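Side-chain contacts in aldehyde dehydrogenase (Trypanosoma brucei, PDB 5MYP), which probably oxidises aldehydes to the corresponding carboxylic acids, passing the electrons to NAD+: residues Y129-L132 with L133-P137; E364-F367 with G368-P372; A285-D289 with K290-V294; Q136-L139 with G140-A144. All coordinates share one frame; numbering follows the deposited sequence.

Contact 1: residues Y129-L132 with L133-P137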
loop_
_atom_site.group_PDB
_atom_site.type_symbol
_atom_site.label_atom_id
_atom_site.label_comp_id
_atom_site.label_asym_id
_atom_site.label_seq_id
_atom_site.Cartn_x
_atom_site.Cartn_y
_atom_site.Cartn_z
ATOM N N TYR A 129 1.356 -24.051 -3.676
ATOM C CA TYR A 129 -0.090 -24.275 -3.554
ATOM C C TYR A 129 -0.715 -23.606 -4.776
ATOM O O TYR A 129 -1.202 -22.480 -4.696
ATOM C CB TYR A 129 -0.629 -23.718 -2.238
ATOM C CG TYR A 129 -0.033 -24.420 -1.040
ATOM C CD1 TYR A 129 -0.608 -25.584 -0.523
ATOM C CD2 TYR A 129 1.127 -23.942 -0.446
ATOM C CE1 TYR A 129 -0.047 -26.236 0.565
ATOM C CE2 TYR A 129 1.697 -24.585 0.641
ATOM C CZ TYR A 129 1.113 -25.728 1.148
ATOM O OH TYR A 129 1.688 -26.362 2.231
ATOM N N PRO A 130 -0.662 -24.300 -5.929
ATOM C CA PRO A 130 -0.883 -23.651 -7.219
ATOM C C PRO A 130 -2.327 -23.275 -7.542
ATOM O O PRO A 130 -2.534 -22.470 -8.450
ATOM C CB PRO A 130 -0.347 -24.679 -8.221
ATOM C CG PRO A 130 -0.546 -25.992 -7.547
ATOM C CD PRO A 130 -0.380 -25.742 -6.081
ATOM N N LEU A 131 -3.305 -23.844 -6.833
ATOM C CA LEU A 131 -4.703 -23.450 -7.008
ATOM C C LEU A 131 -5.068 -22.326 -6.039
ATOM O O LEU A 131 -5.602 -21.298 -6.453
ATOM C CB LEU A 131 -5.637 -24.650 -6.816
ATOM C CG LEU A 131 -7.094 -24.441 -7.244
ATOM C CD1 LEU A 131 -7.189 -24.153 -8.736
ATOM C CD2 LEU A 131 -7.946 -25.645 -6.858
ATOM N N LEU A 132 -4.772 -22.525 -4.756
ATOM C CA LEU A 132 -5.055 -21.526 -3.717
ATOM C C LEU A 132 -4.449 -20.162 -4.038
ATOM O O LEU A 132 -5.140 -19.146 -3.997
ATOM C CB LEU A 132 -4.520 -21.995 -2.361
ATOM C CG LEU A 132 -4.777 -21.088 -1.152
ATOM C CD1 LEU A 132 -6.251 -21.103 -0.792
ATOM C CD2 LEU A 132 -3.917 -21.512 0.032
ATOM N N LEU A 133 -3.162 -20.151 -4.371
ATOM C CA LEU A 133 -2.418 -18.895 -4.489
ATOM C C LEU A 133 -2.544 -18.208 -5.852
ATOM O O LEU A 133 -1.918 -17.168 -6.077
ATOM C CB LEU A 133 -0.952 -19.117 -4.091
ATOM C CG LEU A 133 -0.776 -19.645 -2.660
ATOM C CD1 LEU A 133 0.696 -19.870 -2.350
ATOM C CD2 LEU A 133 -1.399 -18.719 -1.623
ATOM N N ILE A 134 -3.346 -18.781 -6.755
ATOM C CA ILE A 134 -3.806 -18.076 -7.958
ATOM C C ILE A 134 -5.289 -17.664 -7.819
ATOM O O ILE A 134 -5.638 -16.520 -8.130
ATOM C CB ILE A 134 -3.503 -18.892 -9.254
ATOM C CG1 ILE A 134 -3.493 -17.984 -10.491
ATOM C CG2 ILE A 134 -4.465 -20.052 -9.455
ATOM C CD1 ILE A 134 -2.184 -17.262 -10.713
ATOM N N LEU A 135 -6.148 -18.563 -7.326
ATOM C CA LEU A 135 -7.586 -18.266 -7.210
ATOM C C LEU A 135 -7.972 -17.379 -6.027
ATOM O O LEU A 135 -8.886 -16.563 -6.161
ATOM C CB LEU A 135 -8.431 -19.553 -7.184
ATOM C CG LEU A 135 -8.514 -20.396 -8.462
ATOM C CD1 LEU A 135 -9.583 -21.476 -8.289
ATOM C CD2 LEU A 135 -8.824 -19.543 -9.684
ATOM N N GLN A 136 -7.311 -17.528 -4.878
ATOM C CA GLN A 136 -7.686 -16.726 -3.697
ATOM C C GLN A 136 -7.533 -15.214 -3.946
ATOM O O GLN A 136 -8.466 -14.466 -3.657
ATOM C CB GLN A 136 -6.960 -17.182 -2.418
ATOM C CG GLN A 136 -7.481 -16.508 -1.154
ATOM C CD GLN A 136 -7.057 -17.195 0.129
ATOM O OE1 GLN A 136 -6.006 -17.822 0.202
ATOM N NE2 GLN A 136 -7.836 -17.000 1.178
ATOM N N PRO A 137 -6.388 -14.764 -4.511
ATOM C CA PRO A 137 -6.285 -13.348 -4.910
ATOM C C PRO A 137 -7.299 -12.934 -5.983
ATOM O O PRO A 137 -7.884 -11.858 -5.887
ATOM C CB PRO A 137 -4.856 -13.230 -5.468
ATOM C CG PRO A 137 -4.117 -14.388 -4.904
ATOM C CD PRO A 137 -5.122 -15.484 -4.741
#
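L131 and L135, one helical turn apart, form the close-packed flank of this helix start. Their CD1 methyls meet at 3.6 Å, the two side chains slanting across each other, and L80 of helix 69-95 touches both. The first torsion of L131, with CG anti to the backbone N (-168°), carries a side chain that starts off pointing away back towards the helix. Beside this pair the backbone is tied: L131 O accepts a bond of 2.9 Å from L135 N and a weak one from I134 N, while I134 CG2 settles 3.3 Å from P130 O. These residues make the loop-to-helix junction of the beta-alpha-beta unit that runs from strand 110-124 into helix 132-143. E76 OE1 accepts hydrogen bonds from the N-H groups of both L131 and L132, and L133 N bonds back to Y129 O at 3.1 Å. On the other flank, where L132 and L133 are partly exposed, packing is looser. Here the CD2 methyls of L132 and L133 come no nearer than 4.1 Å, and Y129 CB lies equally far from L133 CD1. L132 runs alongside Q136, its CD1 3.4 Å from Q136 OE1, while Q136 NE2 is bonded to E83. The L133 side chain is about 6 Å from that of C259, a predicted active-site residue.

Contact 2: residues E364-F367 with G368-P372; sequences EEIF and GPILP
The carbonyl oxygen of I370 accepts a hydrogen bond from K251 NZ and is pressed by the branched side chain of I366, whose CD1 and CG2 lie 3.4 Å and 3.6 Å from I370 O. The same lysine nitrogen makes a weak bond to G368 O. The sequence E365 to P369 is the Glu-Ile-Phe-Gly-Pro signature familiar from aldehyde dehydrogenases, and here it leads directly into strand 370-376, which pairs in parallel with strands 346-353 and 264-268. Within the turn, F367 takes up a left-handed backbone conformation (phi 55°) and G368 an almost fully extended one. The chain turns sharply here, sending the F367 side chain to one side, about 4 Å from that of C259, a predicted active-site residue, and I366 to the other, against the start of the strand. No direct hydrogen bond joins E364-F367 to G368-P372, whose mutual packing rests on I366. Its backbone is held from outside: R324 NH1 bonds to I366 O, and D263 OD2 accepts from I366 N. Beyond CB the branches divide the work. CG2, anti to the backbone N, lies 3.9 Å from I370 CB and close to G368 N. CG1 stands anti to the carbonyl carbon, and from there the chain runs out straight (chi2 177°), driving its terminal methyl against CD and CG of P372. That contact is tighter than ordinary van der Waals packing, with I366 CD1 3.3 Å from P372 CD and 3.6 Å from P372 CG.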
loop_
_atom_site.group_PDB
_atom_site.type_symbol
_atom_site.label_atom_id
_atom_site.label_comp_id
_atom_site.label_asym_id
_atom_site.label_seq_id
_atom_site.Cartn_x
_atom_site.Cartn_y
_atom_site.Cartn_z
ATOM N N GLU A 364 19.534 -18.592 4.906
ATOM C CA GLU A 364 18.539 -18.582 3.833
ATOM C C GLU A 364 17.238 -19.246 4.287
ATOM O O GLU A 364 17.242 -20.089 5.184
ATOM C CB GLU A 364 19.079 -19.332 2.612
ATOM C CG GLU A 364 20.422 -18.824 2.090
ATOM C CD GLU A 364 20.981 -19.669 0.954
ATOM O OE1 GLU A 364 20.239 -20.490 0.368
ATOM O OE2 GLU A 364 22.179 -19.518 0.637
ATOM N N GLU A 365 16.129 -18.855 3.657
ATOM C CA GLU A 365 14.851 -19.552 3.819
ATOM C C GLU A 365 15.041 -20.993 3.364
ATOM O O GLU A 365 15.445 -21.234 2.228
ATOM C CB GLU A 365 13.748 -18.885 2.988
ATOM C CG GLU A 365 12.396 -19.595 3.022
ATOM C CD GLU A 365 11.338 -18.923 2.154
ATOM O OE1 GLU A 365 11.697 -18.332 1.114
ATOM O OE2 GLU A 365 10.140 -18.982 2.513
ATOM N N ILE A 366 14.747 -21.941 4.246
ATOM C CA ILE A 366 14.994 -23.352 3.957
ATOM C C ILE A 366 14.019 -23.852 2.887
ATOM O O ILE A 366 14.442 -24.399 1.857
ATOM C CB ILE A 366 14.948 -24.199 5.249
ATOM C CG1 ILE A 366 16.103 -23.771 6.168
ATOM C CG2 ILE A 366 15.033 -25.689 4.928
ATOM C CD1 ILE A 366 16.161 -24.468 7.504
ATOM N N PHE A 367 12.724 -23.639 3.128
ATOM C CA PHE A 367 11.666 -24.023 2.189
ATOM C C PHE A 367 11.766 -25.514 1.855
ATOM O O PHE A 367 11.767 -25.924 0.693
ATOM C CB PHE A 367 11.721 -23.139 0.935
ATOM C CG PHE A 367 10.377 -22.857 0.337
ATOM C CD1 PHE A 367 9.515 -21.962 0.953
ATOM C CD2 PHE A 367 9.970 -23.477 -0.840
ATOM C CE1 PHE A 367 8.265 -21.695 0.413
ATOM C CE2 PHE A 367 8.723 -23.201 -1.384
ATOM C CZ PHE A 367 7.871 -22.315 -0.758
ATOM N N GLY A 368 11.867 -26.316 2.906
ATOM C CA GLY A 368 12.073 -27.747 2.764
ATOM C C GLY A 368 12.044 -28.475 4.095
ATOM O O GLY A 368 11.807 -27.859 5.132
ATOM N N PRO A 369 12.291 -29.795 4.078
ATOM C CA PRO A 369 12.160 -30.608 5.294
ATOM C C PRO A 369 13.260 -30.485 6.376
ATOM O O PRO A 369 13.252 -31.282 7.314
ATOM C CB PRO A 369 12.122 -32.047 4.740
ATOM C CG PRO A 369 11.760 -31.900 3.304
ATOM C CD PRO A 369 12.446 -30.647 2.887
ATOM N N ILE A 370 14.169 -29.512 6.277
ATOM C CA ILE A 370 15.238 -29.349 7.269
ATOM C C ILE A 370 14.782 -28.387 8.370
ATOM O O ILE A 370 14.349 -27.273 8.077
ATOM C CB ILE A 370 16.546 -28.817 6.633
ATOM C CG1 ILE A 370 16.935 -29.631 5.384
ATOM C CG2 ILE A 370 17.679 -28.788 7.655
ATOM C CD1 ILE A 370 17.006 -31.131 5.584
ATOM N N LEU A 371 14.893 -28.828 9.627
ATOM C CA LEU A 371 14.514 -28.030 10.791
ATOM C C LEU A 371 15.701 -27.872 11.756
ATOM O O LEU A 371 15.946 -28.747 12.596
ATOM C CB LEU A 371 13.324 -28.672 11.517
ATOM C CG LEU A 371 12.638 -27.839 12.607
ATOM C CD1 LEU A 371 11.851 -26.680 12.008
ATOM C CD2 LEU A 371 11.711 -28.712 13.447
ATOM N N PRO A 372 16.454 -26.763 11.630
ATOM C CA PRO A 372 17.465 -26.421 12.631
ATOM C C PRO A 372 16.857 -26.149 14.003
ATOM O O PRO A 372 15.791 -25.535 14.095
ATOM C CB PRO A 372 18.089 -25.138 12.073
ATOM C CG PRO A 372 17.867 -25.221 10.608
ATOM C CD PRO A 372 16.511 -25.846 10.477
#

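Contact 3: residues A285-D289 with K290-V294; sequences AMLGD and KFLKV
Between L287 and F291 the backbone leaves one helix and enters the next through G288, whose positive phi of 87° turns the chain in a way that would press a side chain against the preceding carbonyl. G288 occupies the N-cap position of the second helix, and its carbonyl accepts only a weak, though straight, bond of 3.4 Å from L292 N. A water bridges the break: it accepts from F291 N at 2.9 Å and donates weakly to L287 O. One residue on, the bonding is that of a regular helix, K293 N reaching D289 O at 2.9 Å. Over that turn lies a salt bridge between residues four apart, in which K293 NZ meets D289 OD2 at 2.8 Å on the syn side of the carboxylate, 21° out of its plane. Lysine CG sits anti to the carbonyl carbon (chi1 -77°) with the rest of the chain extended, which brings CD and CE past the carboxylate before the ammonium group closes on it. This is the i to i+4 ion pair of a helix's first turn, where an acidic group would also be expected to interact favourably with the helix dipole. D289 is exposed and K293 partly so, placing the pair towards solvent. The apolar side of the junction is carried by L287, which packs on I252 and Y313 and on the buried F291 and L292. Its CD1 touches L292 CD2 at 4.0 Å, the two leucines crossing at about a right angle, while its CB approaches F291 CD2 obliquely at 4.1 Å. Just upstream, M286 packs against F474 of the second subunit.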
loop_
_atom_site.group_PDB
_atom_site.type_symbol
_atom_site.label_atom_id
_atom_site.label_comp_id
_atom_site.label_asym_id
_atom_site.label_seq_id
_atom_site.Cartn_x
_atom_site.Cartn_y
_atom_site.Cartn_z
ATOM N N ALA A 285 4.876 -41.076 13.826
ATOM C CA ALA A 285 3.415 -41.180 13.829
ATOM C C ALA A 285 2.783 -40.699 12.517
ATOM O O ALA A 285 1.933 -41.390 11.951
ATOM C CB ALA A 285 2.835 -40.405 15.002
ATOM N N MET A 286 3.222 -39.542 12.022
ATOM C CA MET A 286 2.620 -38.933 10.827
ATOM C C MET A 286 3.024 -39.596 9.505
ATOM O O MET A 286 2.202 -39.702 8.598
ATOM C CB MET A 286 2.926 -37.432 10.779
ATOM C CG MET A 286 2.223 -36.660 11.877
ATOM S SD MET A 286 2.584 -34.891 11.863
ATOM C CE MET A 286 2.014 -34.433 13.496
ATOM N N LEU A 287 4.277 -40.032 9.388
ATOM C CA LEU A 287 4.765 -40.638 8.143
ATOM C C LEU A 287 4.582 -42.151 8.094
ATOM O O LEU A 287 4.468 -42.718 7.004
ATOM C CB LEU A 287 6.237 -40.290 7.920
ATOM C CG LEU A 287 6.533 -38.794 7.799
ATOM C CD1 LEU A 287 8.022 -38.553 7.644
ATOM C CD2 LEU A 287 5.763 -38.155 6.646
ATOM N N GLY A 288 4.563 -42.794 9.261
ATOM C CA GLY A 288 4.423 -44.247 9.355
ATOM C C GLY A 288 5.757 -44.965 9.272
ATOM O O GLY A 288 6.692 -44.491 8.628
ATOM N N ASP A 289 5.818 -46.133 9.908
ATOM C CA ASP A 289 7.045 -46.923 10.031
ATOM C C ASP A 289 7.529 -47.451 8.677
ATOM O O ASP A 289 8.721 -47.353 8.363
ATOM C CB ASP A 289 6.814 -48.086 11.013
ATOM C CG ASP A 289 8.092 -48.847 11.361
ATOM O OD1 ASP A 289 9.141 -48.215 11.621
ATOM O OD2 ASP A 289 8.039 -50.094 11.401
ATOM N N LYS A 290 6.609 -47.996 7.879
ATOM C CA LYS A 290 6.971 -48.611 6.596
ATOM C C LYS A 290 7.604 -47.616 5.622
ATOM O O LYS A 290 8.617 -47.930 4.993
ATOM C CB LYS A 290 5.773 -49.302 5.934
ATOM C CG LYS A 290 6.163 -50.123 4.712
ATOM C CD LYS A 290 5.083 -51.096 4.268
ATOM C CE LYS A 290 5.524 -51.832 3.015
ATOM N NZ LYS A 290 4.695 -53.034 2.733
ATOM N N PHE A 291 7.011 -46.428 5.502
ATOM C CA PHE A 291 7.561 -45.376 4.634
ATOM C C PHE A 291 9.005 -45.046 5.021
ATOM O O PHE A 291 9.892 -45.050 4.167
ATOM C CB PHE A 291 6.692 -44.109 4.672
ATOM C CG PHE A 291 7.285 -42.946 3.921
ATOM C CD1 PHE A 291 7.182 -42.871 2.536
ATOM C CD2 PHE A 291 7.964 -41.932 4.597
ATOM C CE1 PHE A 291 7.733 -41.799 1.841
ATOM C CE2 PHE A 291 8.520 -40.866 3.907
ATOM C CZ PHE A 291 8.404 -40.804 2.527
ATOM N N LEU A 292 9.227 -44.779 6.307
ATOM C CA LEU A 292 10.560 -44.433 6.808
ATOM C C LEU A 292 11.568 -45.571 6.638
ATOM O O LEU A 292 12.687 -45.336 6.193
ATOM C CB LEU A 292 10.498 -43.982 8.275
ATOM C CG LEU A 292 9.866 -42.611 8.529
ATOM C CD1 LEU A 292 9.638 -42.389 10.020
ATOM C CD2 LEU A 292 10.720 -41.499 7.935
ATOM N N LYS A 293 11.160 -46.797 6.967
ATOM C CA LYS A 293 12.023 -47.975 6.788
ATOM C C LYS A 293 12.479 -48.167 5.339
ATOM O O LYS A 293 13.656 -48.459 5.093
ATOM C CB LYS A 293 11.326 -49.250 7.272
ATOM C CG LYS A 293 11.311 -49.413 8.781
ATOM C CD LYS A 293 10.445 -50.598 9.170
ATOM C CE LYS A 293 10.787 -51.127 10.551
ATOM N NZ LYS A 293 9.846 -52.220 10.926
ATOM N N VAL A 294 11.550 -47.994 4.396
ATOM C CA VAL A 294 11.853 -48.131 2.965
ATOM C C VAL A 294 12.795 -47.017 2.506
ATOM O O VAL A 294 13.769 -47.276 1.797
ATOM C CB VAL A 294 10.567 -48.165 2.090
ATOM C CG1 VAL A 294 10.897 -48.131 0.601
ATOM C CG2 VAL A 294 9.743 -49.409 2.408
HETATM O O HOH W 1 4.324 -45.971 6.386
#

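Contact 4: residues Q136-L139 with G140-A144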
loop_
_atom_site.group_PDB
_atom_site.type_symbol
_atom_site.label_atom_id
_atom_site.label_comp_id
_atom_site.label_asym_id
_atom_site.label_seq_id
_atom_site.Cartn_x
_atom_site.Cartn_y
_atom_site.Cartn_z
ATOM N N GLN A 136 -7.311 -17.528 -4.878
ATOM C CA GLN A 136 -7.686 -16.726 -3.697
ATOM C C GLN A 136 -7.533 -15.214 -3.946
ATOM O O GLN A 136 -8.466 -14.466 -3.657
ATOM C CB GLN A 136 -6.960 -17.182 -2.418
ATOM C CG GLN A 136 -7.481 -16.508 -1.154
ATOM C CD GLN A 136 -7.057 -17.195 0.129
ATOM O OE1 GLN A 136 -6.006 -17.822 0.202
ATOM N NE2 GLN A 136 -7.836 -17.000 1.178
ATOM N N PRO A 137 -6.388 -14.764 -4.511
ATOM C CA PRO A 137 -6.285 -13.348 -4.910
ATOM C C PRO A 137 -7.299 -12.934 -5.983
ATOM O O PRO A 137 -7.884 -11.858 -5.887
ATOM C CB PRO A 137 -4.856 -13.230 -5.468
ATOM C CG PRO A 137 -4.117 -14.388 -4.904
ATOM C CD PRO A 137 -5.122 -15.484 -4.741
ATOM N N LEU A 138 -7.490 -13.786 -6.992
ATOM C CA LEU A 138 -8.448 -13.520 -8.068
ATOM C C LEU A 138 -9.865 -13.273 -7.537
ATOM O O LEU A 138 -10.513 -12.310 -7.938
ATOM C CB LEU A 138 -8.461 -14.672 -9.079
ATOM C CG LEU A 138 -9.435 -14.550 -10.256
ATOM C CD1 LEU A 138 -9.108 -13.324 -11.104
ATOM C CD2 LEU A 138 -9.417 -15.820 -11.091
ATOM N N LEU A 139 -10.332 -14.141 -6.640
ATOM C CA LEU A 139 -11.671 -13.998 -6.046
ATOM C C LEU A 139 -11.859 -12.610 -5.431
ATOM O O LEU A 139 -12.877 -11.955 -5.661
ATOM C CB LEU A 139 -11.919 -15.074 -4.989
ATOM C CG LEU A 139 -12.082 -16.503 -5.501
ATOM C CD1 LEU A 139 -11.967 -17.493 -4.353
ATOM C CD2 LEU A 139 -13.406 -16.660 -6.232
ATOM N N GLY A 140 -10.857 -12.171 -4.673
ATOM C CA GLY A 140 -10.844 -10.838 -4.086
ATOM C C GLY A 140 -10.883 -9.705 -5.100
ATOM O O GLY A 140 -11.629 -8.746 -4.929
ATOM N N ALA A 141 -10.074 -9.820 -6.152
ATOM C CA ALA A 141 -10.030 -8.802 -7.211
ATOM C C ALA A 141 -11.382 -8.661 -7.922
ATOM O O ALA A 141 -11.821 -7.552 -8.205
ATOM C CB ALA A 141 -8.930 -9.120 -8.217
ATOM N N LEU A 142 -12.037 -9.793 -8.183
ATOM C CA LEU A 142 -13.336 -9.796 -8.854
ATOM C C LEU A 142 -14.468 -9.323 -7.934
ATOM O O LEU A 142 -15.410 -8.671 -8.395
ATOM C CB LEU A 142 -13.642 -11.186 -9.417
ATOM C CG LEU A 142 -12.658 -11.684 -10.487
ATOM C CD1 LEU A 142 -12.860 -13.158 -10.783
ATOM C CD2 LEU A 142 -12.756 -10.854 -11.763
ATOM N N ALA A 143 -14.364 -9.629 -6.639
ATOM C CA ALA A 143 -15.315 -9.118 -5.636
ATOM C C ALA A 143 -15.331 -7.585 -5.570
ATOM O O ALA A 143 -16.387 -6.982 -5.331
ATOM C CB ALA A 143 -15.002 -9.701 -4.261
ATOM N N ALA A 144 -14.165 -6.975 -5.807
ATOM C CA ALA A 144 -14.001 -5.519 -5.820
ATOM C C ALA A 144 -14.362 -4.843 -7.153
ATOM O O ALA A 144 -14.183 -3.636 -7.290
ATOM C CB ALA A 144 -12.568 -5.159 -5.426
#
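Apolar contact between side chains centres on L138 and L142, one turn apart. L142 CD1 rests 3.7 Å from L138 CG and 3.8 Å from L138 CD1, so that the methyl bears on the branch point as well as on a tip. L138 has CG anti to its own nitrogen (chi1 179°), which swings the isobutyl group along the helix to meet its partner; beyond it lie A148 and I150 of strand 147-151. L142 also packs on V42 and L46 of helix 36-52, and L139 on V84 and L87 of helix 69-95. Backbone hydrogen bonds form the second kind of link. A141 N donates to P137 O at 3.0 Å in the carbonyl plane, L142 N to L138 O at 3.0 Å, and A143 N to L139 O at 2.9 Å, whereas G140 N reaches Q136 O only weakly. P137, with no N-H to offer, marks the kink just before. Side-chain donors supply a third kind at the C-terminal end: N146, N33 and R39 bond to the carbonyls of A141, L142 and A143 respectively. Buried all along, this is the connecting helix of a beta-alpha-beta unit, joining parallel strands 110-124 and 147-151.

In the fold
From the N terminus the order is contact 1, contact 4, contact 3, contact 2. Each is local, bending or stiffening the chain over a turn or two, and none encloses or crosses another. Contact 1 closes the loop after strand 110-124 into helix 132-143; contact 4 takes over at the shared Q136 and P137 and carries the same helix towards strand 147-151. Contact 3 links helices 272-287 and 289-296, about 40 Å from contact 4 between centres and across the chain's centre from it. Contact 2 closes the loop before strand 370-376 of the other sheet; its nearest atoms are about 7 Å from contact 1, and residues of both approach C259.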